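Local coordinates for protein acetone carboxylase alpha subunit (Xanthobacter autotrophicus Py2, PDB 5M45) that forms the alpha subunit of a multi-chain enzyme, belongs to the hydantoinase B/oxoprolinase family and carries a bound manganese ion, at residues N434-L439 and M537-I542; G574-L579 and D591-D596; E703-K708 and D740-P745. All coordinates share one frame; numbering follows the deposited sequence.

Contact 1: residues N434-L439 and M537-I542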
loop_
_atom_site.group_PDB
_atom_site.type_symbol
_atom_site.label_atom_id
_atom_site.label_comp_id
_atom_site.label_asym_id
_atom_site.label_seq_id
_atom_site.Cartn_x
_atom_site.Cartn_y
_atom_site.Cartn_z
ATOM N N ASN A 434 12.703 -25.542 12.352
ATOM C CA ASN A 434 11.737 -24.507 12.004
ATOM C C ASN A 434 12.156 -23.189 12.710
ATOM O O ASN A 434 12.376 -23.177 13.940
ATOM C CB ASN A 434 10.312 -24.917 12.416
ATOM C CG ASN A 434 9.246 -24.053 11.770
ATOM O OD1 ASN A 434 9.006 -22.909 12.187
ATOM N ND2 ASN A 434 8.587 -24.594 10.752
ATOM N N THR A 435 12.302 -22.115 11.937
ATOM C CA THR A 435 12.808 -20.837 12.467
ATOM C C THR A 435 11.633 -19.994 13.029
ATOM O O THR A 435 11.040 -19.168 12.304
ATOM C CB THR A 435 13.590 -20.059 11.381
ATOM O OG1 THR A 435 12.703 -19.637 10.330
ATOM C CG2 THR A 435 14.685 -20.880 10.841
ATOM N N SER A 436 11.280 -20.266 14.278
ATOM C CA SER A 436 10.125 -19.620 14.983
ATOM C C SER A 436 10.271 -19.936 16.480
ATOM O O SER A 436 11.154 -20.735 16.827
ATOM C CB SER A 436 8.803 -20.146 14.406
ATOM O OG SER A 436 8.580 -21.533 14.727
ATOM N N ASN A 437 9.496 -19.370 17.410
ATOM C CA ASN A 437 8.444 -18.329 17.267
ATOM C C ASN A 437 8.983 -16.944 16.925
ATOM O O ASN A 437 10.084 -16.611 17.322
ATOM C CB ASN A 437 7.711 -18.210 18.608
ATOM C CG ASN A 437 6.569 -17.175 18.581
ATOM O OD1 ASN A 437 5.537 -17.374 17.911
ATOM N ND2 ASN A 437 6.731 -16.104 19.356
ATOM N N TRP A 438 8.162 -16.146 16.233
ATOM C CA TRP A 438 8.392 -14.714 15.998
ATOM C C TRP A 438 7.499 -13.844 16.915
ATOM O O TRP A 438 6.265 -13.714 16.694
ATOM C CB TRP A 438 8.139 -14.374 14.517
ATOM C CG TRP A 438 9.054 -15.062 13.564
ATOM C CD1 TRP A 438 8.804 -16.253 12.904
ATOM C CD2 TRP A 438 10.369 -14.647 13.149
ATOM N NE1 TRP A 438 9.867 -16.594 12.119
ATOM C CE2 TRP A 438 10.858 -15.652 12.260
ATOM C CE3 TRP A 438 11.196 -13.575 13.472
ATOM C CZ2 TRP A 438 12.119 -15.582 11.656
ATOM C CZ3 TRP A 438 12.483 -13.485 12.862
ATOM C CH2 TRP A 438 12.915 -14.494 11.937
ATOM N N LEU A 439 8.112 -13.291 17.966
ATOM C CA LEU A 439 7.431 -12.389 18.888
ATOM C C LEU A 439 7.143 -11.068 18.151
ATOM O O LEU A 439 8.058 -10.434 17.646
ATOM C CB LEU A 439 8.274 -12.136 20.159
ATOM C CG LEU A 439 7.757 -11.162 21.235
ATOM C CD1 LEU A 439 8.292 -11.494 22.611
ATOM C CD2 LEU A 439 8.039 -9.675 20.928
ATOM N N MET A 537 3.516 -16.469 16.041
ATOM C CA MET A 537 3.669 -17.029 14.682
ATOM C C MET A 537 4.793 -18.074 14.634
ATOM O O MET A 537 5.959 -17.749 14.799
ATOM C CB MET A 537 3.955 -15.915 13.646
ATOM C CG MET A 537 3.985 -16.383 12.178
ATOM S SD MET A 537 2.514 -17.261 11.616
ATOM C CE MET A 537 3.075 -18.916 11.182
ATOM N N GLY A 538 4.396 -19.329 14.383
ATOM C CA GLY A 538 5.304 -20.493 14.285
ATOM C C GLY A 538 4.527 -21.792 14.083
ATOM O O GLY A 538 3.282 -21.793 14.066
ATOM N N ASN A 539 5.249 -22.891 13.923
ATOM C CA ASN A 539 4.646 -24.225 13.767
ATOM C C ASN A 539 4.079 -24.707 15.107
ATOM O O ASN A 539 4.665 -24.440 16.168
ATOM C CB ASN A 539 5.661 -25.229 13.192
ATOM C CG ASN A 539 6.859 -25.469 14.107
ATOM O OD1 ASN A 539 7.478 -24.532 14.577
ATOM N ND2 ASN A 539 7.186 -26.750 14.369
ATOM N N GLY A 540 2.947 -25.388 15.066
ATOM C CA GLY A 540 2.211 -25.823 16.266
ATOM C C GLY A 540 1.963 -27.306 16.324
ATOM O O GLY A 540 2.684 -28.067 17.025
ATOM N N HIS A 541 0.967 -27.731 15.557
ATOM C CA HIS A 541 0.579 -29.150 15.501
ATOM C C HIS A 541 1.589 -30.112 14.833
ATOM O O HIS A 541 1.523 -31.327 15.081
ATOM C CB HIS A 541 -0.784 -29.290 14.802
ATOM C CG HIS A 541 -1.902 -28.536 15.451
ATOM N ND1 HIS A 541 -2.414 -28.877 16.675
ATOM C CD2 HIS A 541 -2.627 -27.472 15.024
ATOM C CE1 HIS A 541 -3.410 -28.057 16.981
ATOM N NE2 HIS A 541 -3.527 -27.170 16.005
ATOM N N ILE A 542 2.490 -29.586 13.999
ATOM C CA ILE A 542 3.422 -30.373 13.175
ATOM C C ILE A 542 4.864 -29.881 13.399
ATOM O O ILE A 542 5.124 -28.670 13.387
ATOM C CB ILE A 542 3.057 -30.240 11.680
ATOM C CG1 ILE A 542 1.711 -30.925 11.416
ATOM C CG2 ILE A 542 4.126 -30.861 10.769
ATOM C CD1 ILE A 542 1.090 -30.690 10.034
#
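The backbones of N434-W438 and M537-N539 run nearly antiparallel, 162° apart, and come nearest at N437 and G538, whose CA atoms are 4.8 Å apart. A cis peptide bond precedes N437. Both backbone polar atoms of M537 are hydrogen-bonded to segment 434-439. M537 N donates to N437 OD1 at 2.9 Å, and M537 O accepts from W438 N at 3.1 Å. With CG anti to the backbone N (chi1 -179°), the amide carbon of N437 is placed so that OD1 can meet M537 N. Its other amide atom, ND2, is held by N620 OD1 and Y618 OH. These bonds fix the rotation of the amide that serves M537.

Further along, N434 and N539 meet tip to tip, their amide planes stacked 24° apart. N434 OD1 and N539 OD1 lie 3.3 Å apart. Both are acceptors, so this is a close approach and not a bond. S436 OG donates to N434 OD1 at 2.9 Å, while N539 ND2 donates to I542 O, in the carbonyl plane and on a lone pair. S436 also packs tightly on the glycine, with S436 CB 3.5 Å from G538 CA.

The indole of W438 presents its edge to M537 O, and F456 meets the ring edge-to-face. Both segments are loops next to the paired antiparallel strands 440-442 and 532-535. The W438 N to M537 O bond is consistent with that pairing continuing beyond them. The W438 side chain is about 4 Å from an acetate ion and about 7 Å from manganese, which places the contact beside the metal site of H150, D153 and H175.

Contact 2: residues G574-L579 and D591-D596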
loop_
_atom_site.group_PDB
_atom_site.type_symbol
_atom_site.label_atom_id
_atom_site.label_comp_id
_atom_site.label_asym_id
_atom_site.label_seq_id
_atom_site.Cartn_x
_atom_site.Cartn_y
_atom_site.Cartn_z
ATOM N N GLY A 574 5.907 -9.228 47.979
ATOM C CA GLY A 574 6.918 -10.256 48.181
ATOM C C GLY A 574 6.485 -11.675 47.851
ATOM O O GLY A 574 7.162 -12.616 48.227
ATOM N N ALA A 575 5.375 -11.851 47.147
ATOM C CA ALA A 575 4.908 -13.180 46.705
ATOM C C ALA A 575 5.805 -13.787 45.618
ATOM O O ALA A 575 6.545 -13.053 44.954
ATOM C CB ALA A 575 3.476 -13.092 46.193
ATOM N N GLU A 576 5.718 -15.104 45.415
ATOM C CA GLU A 576 6.480 -15.777 44.345
ATOM C C GLU A 576 6.069 -15.192 43.005
ATOM O O GLU A 576 4.876 -14.978 42.743
ATOM C CB GLU A 576 6.153 -17.265 44.162
ATOM C CG GLU A 576 6.257 -18.244 45.309
ATOM C CD GLU A 576 5.926 -19.665 44.773
ATOM O OE1 GLU A 576 6.874 -20.314 44.226
ATOM O OE2 GLU A 576 4.720 -20.103 44.835
ATOM N N ILE A 577 7.051 -14.970 42.146
ATOM C CA ILE A 577 6.761 -14.500 40.781
ATOM C C ILE A 577 7.370 -15.416 39.704
ATOM O O ILE A 577 8.421 -16.029 39.932
ATOM C CB ILE A 577 7.142 -13.028 40.584
ATOM C CG1 ILE A 577 8.587 -12.777 40.886
ATOM C CG2 ILE A 577 6.288 -12.143 41.480
ATOM C CD1 ILE A 577 8.909 -11.284 40.842
ATOM N N PRO A 578 6.669 -15.564 38.558
ATOM C CA PRO A 578 7.232 -16.374 37.460
ATOM C C PRO A 578 8.561 -15.799 36.956
ATOM O O PRO A 578 8.623 -14.617 36.618
ATOM C CB PRO A 578 6.181 -16.298 36.356
ATOM C CG PRO A 578 4.943 -15.842 37.038
ATOM C CD PRO A 578 5.340 -15.051 38.231
ATOM N N LEU A 579 9.609 -16.638 36.949
ATOM C CA LEU A 579 10.914 -16.281 36.393
ATOM C C LEU A 579 11.501 -17.477 35.641
ATOM O O LEU A 579 11.073 -18.644 35.851
ATOM C CB LEU A 579 11.880 -15.842 37.491
ATOM C CG LEU A 579 11.469 -14.687 38.434
ATOM C CD1 LEU A 579 12.342 -14.731 39.709
ATOM C CD2 LEU A 579 11.543 -13.344 37.690
ATOM N N ASP A 591 1.676 -21.228 36.519
ATOM C CA ASP A 591 0.213 -21.035 36.463
ATOM C C ASP A 591 -0.405 -20.906 37.870
ATOM O O ASP A 591 -1.230 -20.024 38.109
ATOM C CB ASP A 591 -0.451 -22.175 35.653
ATOM C CG ASP A 591 0.092 -22.303 34.238
ATOM O OD1 ASP A 591 1.324 -22.116 34.036
ATOM O OD2 ASP A 591 -0.709 -22.606 33.302
ATOM N N ALA A 592 0.066 -21.734 38.800
ATOM C CA ALA A 592 -0.407 -21.678 40.192
ATOM C C ALA A 592 0.001 -20.402 40.952
ATOM O O ALA A 592 -0.602 -20.094 41.975
ATOM C CB ALA A 592 0.047 -22.924 40.950
ATOM N N MET A 593 1.015 -19.686 40.462
ATOM C CA MET A 593 1.463 -18.417 41.059
ATOM C C MET A 593 0.557 -17.233 40.664
ATOM O O MET A 593 0.682 -16.143 41.250
ATOM C CB MET A 593 2.900 -18.092 40.600
ATOM C CG MET A 593 3.979 -19.119 40.926
ATOM S SD MET A 593 5.600 -18.585 40.259
ATOM C CE MET A 593 6.550 -20.088 40.435
ATOM N N LEU A 594 -0.326 -17.427 39.679
ATOM C CA LEU A 594 -1.160 -16.380 39.120
ATOM C C LEU A 594 -2.638 -16.777 39.218
ATOM O O LEU A 594 -3.308 -16.927 38.199
ATOM C CB LEU A 594 -0.781 -16.151 37.651
ATOM C CG LEU A 594 0.688 -15.827 37.339
ATOM C CD1 LEU A 594 0.916 -15.756 35.832
ATOM C CD2 LEU A 594 1.136 -14.523 37.988
ATOM N N PRO A 595 -3.156 -16.922 40.466
ATOM C CA PRO A 595 -4.536 -17.392 40.657
ATOM C C PRO A 595 -5.614 -16.490 40.034
ATOM O O PRO A 595 -6.697 -16.973 39.770
ATOM C CB PRO A 595 -4.681 -17.461 42.194
ATOM C CG PRO A 595 -3.686 -16.452 42.712
ATOM C CD PRO A 595 -2.529 -16.553 41.748
ATOM N N ASP A 596 -5.347 -15.195 39.821
ATOM C CA ASP A 596 -6.364 -14.290 39.231
ATOM C C ASP A 596 -6.239 -14.106 37.703
ATOM O O ASP A 596 -7.058 -13.431 37.104
ATOM C CB ASP A 596 -6.335 -12.923 39.915
ATOM C CG ASP A 596 -6.619 -13.019 41.435
ATOM O OD1 ASP A 596 -7.562 -13.719 41.832
ATOM O OD2 ASP A 596 -5.892 -12.406 42.253
HETATM O O HOH W 1 2.336 -15.810 43.497
#
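M593 reaches across to P578 and E576. Its CG is anti to the carbonyl carbon, and chi2 of 178° carries the sulfur straight out from the backbone. SD comes to rest over the face of the peptide bond between I577 and P578. M593 SD is 3.6 Å from P578 N and 3.7 Å from I577 C. The proline ring and the methionine slide past each other in opposite directions, with P578 CD 4.1 Å from M593 SD.

E576 crosses the methionine at about a right angle. Its two carboxylate oxygens fall at different points of the methionine chain: E576 OE1 is 3.8 Å from M593 CE, and OE2 is near M593 CG. These are van der Waals contacts, with E576 itself exposed. The polar link is a water, which donates to E576 O and to M593 O, both at 2.8 Å. It ties the two backbones where their CA atoms are nearest.

At its CG corner P578 touches L594, with P578 CG 4.1 Å from L594 CD2. W590 also packs on this proline, and its NE1 donates to L579 O. D591 makes a salt bridge with R601 of strand 598-602.

The contact draws together the two ends of a long connection between helix 567-573 and strand 598-602. G574 ends that helix in a Schellman motif. I577 and P578 pack back on L567 of the helix, while P578 and L594 rest on L617 of strand 617-621.

Contact 3: residues E703-K708 and D740-P745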
loop_
_atom_site.group_PDB
_atom_site.type_symbol
_atom_site.label_atom_id
_atom_site.label_comp_id
_atom_site.label_asym_id
_atom_site.label_seq_id
_atom_site.Cartn_x
_atom_site.Cartn_y
_atom_site.Cartn_z
ATOM N N GLU A 703 -8.063 -49.222 4.563
ATOM C CA GLU A 703 -9.476 -49.185 4.901
ATOM C C GLU A 703 -9.958 -47.772 5.264
ATOM O O GLU A 703 -11.037 -47.343 4.831
ATOM C CB GLU A 703 -9.840 -50.180 6.038
ATOM C CG GLU A 703 -11.307 -50.022 6.478
ATOM C CD GLU A 703 -11.754 -50.952 7.618
ATOM O OE1 GLU A 703 -10.887 -51.616 8.301
ATOM O OE2 GLU A 703 -13.015 -51.014 7.822
ATOM N N LYS A 704 -9.155 -47.053 6.050
ATOM C CA LYS A 704 -9.489 -45.673 6.385
ATOM C C LYS A 704 -9.488 -44.747 5.168
ATOM O O LYS A 704 -10.360 -43.874 5.070
ATOM C CB LYS A 704 -8.520 -45.130 7.430
ATOM C CG LYS A 704 -8.684 -45.857 8.742
ATOM C CD LYS A 704 -7.808 -45.280 9.822
ATOM C CE LYS A 704 -7.958 -46.142 11.043
ATOM N NZ LYS A 704 -6.892 -45.795 11.986
ATOM N N ILE A 705 -8.531 -44.928 4.265
ATOM C CA ILE A 705 -8.473 -44.117 3.037
ATOM C C ILE A 705 -9.741 -44.365 2.193
ATOM O O ILE A 705 -10.404 -43.406 1.741
ATOM C CB ILE A 705 -7.220 -44.430 2.192
ATOM C CG1 ILE A 705 -5.946 -44.021 2.959
ATOM C CG2 ILE A 705 -7.297 -43.722 0.828
ATOM C CD1 ILE A 705 -4.650 -44.614 2.417
ATOM N N LEU A 706 -10.092 -45.641 2.002
ATOM C CA LEU A 706 -11.315 -45.978 1.257
ATOM C C LEU A 706 -12.569 -45.355 1.894
ATOM O O LEU A 706 -13.447 -44.881 1.186
ATOM C CB LEU A 706 -11.467 -47.494 1.126
ATOM C CG LEU A 706 -10.491 -48.216 0.194
ATOM C CD1 LEU A 706 -10.588 -49.711 0.447
ATOM C CD2 LEU A 706 -10.816 -47.902 -1.251
ATOM N N ALA A 707 -12.640 -45.330 3.229
ATOM C CA ALA A 707 -13.767 -44.723 3.945
ATOM C C ALA A 707 -13.683 -43.181 4.104
ATOM O O ALA A 707 -14.574 -42.573 4.687
ATOM C CB ALA A 707 -13.918 -45.381 5.317
ATOM N N LYS A 708 -12.629 -42.555 3.603
ATOM C CA LYS A 708 -12.393 -41.106 3.786
ATOM C C LYS A 708 -12.308 -40.643 5.254
ATOM O O LYS A 708 -12.706 -39.554 5.612
ATOM C CB LYS A 708 -13.370 -40.307 2.924
ATOM C CG LYS A 708 -13.041 -40.572 1.449
ATOM C CD LYS A 708 -14.038 -40.001 0.510
ATOM C CE LYS A 708 -13.807 -40.635 -0.855
ATOM N NZ LYS A 708 -14.907 -40.254 -1.728
ATOM N N ASP A 740 -10.360 -47.382 -9.336
ATOM C CA ASP A 740 -10.737 -46.175 -10.072
ATOM C C ASP A 740 -12.049 -45.521 -9.627
ATOM O O ASP A 740 -12.211 -44.312 -9.806
ATOM C CB ASP A 740 -10.758 -46.426 -11.599
ATOM C CG ASP A 740 -9.363 -46.670 -12.179
ATOM O OD1 ASP A 740 -8.356 -46.353 -11.516
ATOM O OD2 ASP A 740 -9.273 -47.203 -13.300
ATOM N N SER A 741 -12.948 -46.291 -9.023
ATOM C CA SER A 741 -14.195 -45.754 -8.456
ATOM C C SER A 741 -14.000 -44.861 -7.192
ATOM O O SER A 741 -14.896 -44.110 -6.838
ATOM C CB SER A 741 -15.126 -46.904 -8.122
ATOM O OG SER A 741 -14.477 -47.772 -7.206
ATOM N N TRP A 742 -12.855 -44.967 -6.514
ATOM C CA TRP A 742 -12.509 -44.059 -5.407
ATOM C C TRP A 742 -11.996 -42.726 -5.980
ATOM O O TRP A 742 -11.108 -42.735 -6.814
ATOM C CB TRP A 742 -11.424 -44.695 -4.505
ATOM C CG TRP A 742 -10.999 -43.888 -3.288
ATOM C CD1 TRP A 742 -11.531 -43.946 -2.051
ATOM C CD2 TRP A 742 -9.941 -42.918 -3.222
ATOM N NE1 TRP A 742 -10.885 -43.078 -1.205
ATOM C CE2 TRP A 742 -9.902 -42.429 -1.900
ATOM C CE3 TRP A 742 -9.023 -42.405 -4.155
ATOM C CZ2 TRP A 742 -8.973 -41.469 -1.486
ATOM C CZ3 TRP A 742 -8.108 -41.441 -3.740
ATOM C CH2 TRP A 742 -8.087 -41.010 -2.413
ATOM N N THR A 743 -12.581 -41.608 -5.544
ATOM C CA THR A 743 -12.122 -40.268 -5.941
ATOM C C THR A 743 -12.149 -39.334 -4.705
ATOM O O THR A 743 -12.911 -39.587 -3.744
ATOM C CB THR A 743 -12.978 -39.625 -7.058
ATOM O OG1 THR A 743 -14.309 -39.396 -6.583
ATOM C CG2 THR A 743 -13.051 -40.545 -8.326
ATOM N N LEU A 744 -11.324 -38.280 -4.750
ATOM C CA LEU A 744 -11.202 -37.294 -3.665
ATOM C C LEU A 744 -11.296 -35.841 -4.187
ATOM O O LEU A 744 -10.288 -35.084 -4.158
ATOM C CB LEU A 744 -9.922 -37.556 -2.870
ATOM C CG LEU A 744 -9.862 -36.893 -1.482
ATOM C CD1 LEU A 744 -10.778 -37.572 -0.441
ATOM C CD2 LEU A 744 -8.404 -36.827 -1.030
ATOM N N PRO A 745 -12.482 -35.447 -4.673
ATOM C CA PRO A 745 -12.631 -34.040 -5.103
ATOM C C PRO A 745 -12.649 -33.084 -3.894
ATOM O O PRO A 745 -13.287 -33.352 -2.867
ATOM C CB PRO A 745 -13.977 -34.030 -5.832
ATOM C CG PRO A 745 -14.754 -35.162 -5.245
ATOM C CD PRO A 745 -13.735 -36.219 -4.837
HETATM O O HOH W 2 -15.016 -42.047 -4.010
#
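The indole of W742 lies against I705, with CZ2 3.6 Å from I705 CG2, while L706 CD2 approaches CD1 of the same ring at 4.1 Å. The ring NH is used as well. W742 NE1 donates to I705 O at 3.0 Å, with an angle of 142° at the hydrogen. The donor stands above the carbonyl plane, 47° out of it. K708 N reaches the same oxygen from the opposite face, so I705 O accepts two bonds.

That second bond belongs to a Schellman motif, in which K708, with positive phi, ends helix 694-706. The tryptophan thus docks on the C-terminal turn of the helix. F722 and F732, from the two following helices, also touch W742.

From this turn the K708 chain runs extended beyond CG, obliquely past the indole. K708 NZ donates to T743 O at 2.9 Å, nearly along the C=O axis. A water accepts from K708 NZ and from T743 N. K708 NZ is 5.2 Å from the centre of the five-membered ring of W742, a long distance and at most a weak cation-pi attraction. K708 CD passes L744 CD1 at 4.2 Å, and L744 packs onward against F718.

In the fold
From the N terminus, the contacts follow in series, and none nests in or crosses another. Contact 1 opens after helix 401-422 and closes a loop of 97 intervening residues, with strands 440-442 to 532-535. It joins the loop before strand 440-442 to the loop after strand 532-535 and lies nearest the chain centre. Contact 2 closes a loop of 11 residues between helix 567-573 and strand 598-602, the outermost strand, within this chain, of the five-stranded sheet. Contact 3 closes 31 mostly helical residues, tying the end of helix 694-706 to the segment after helix 726-735. Contacts 2 and 3 lie far from the chain centre, their centres about 52 Å apart. No two contacts touch.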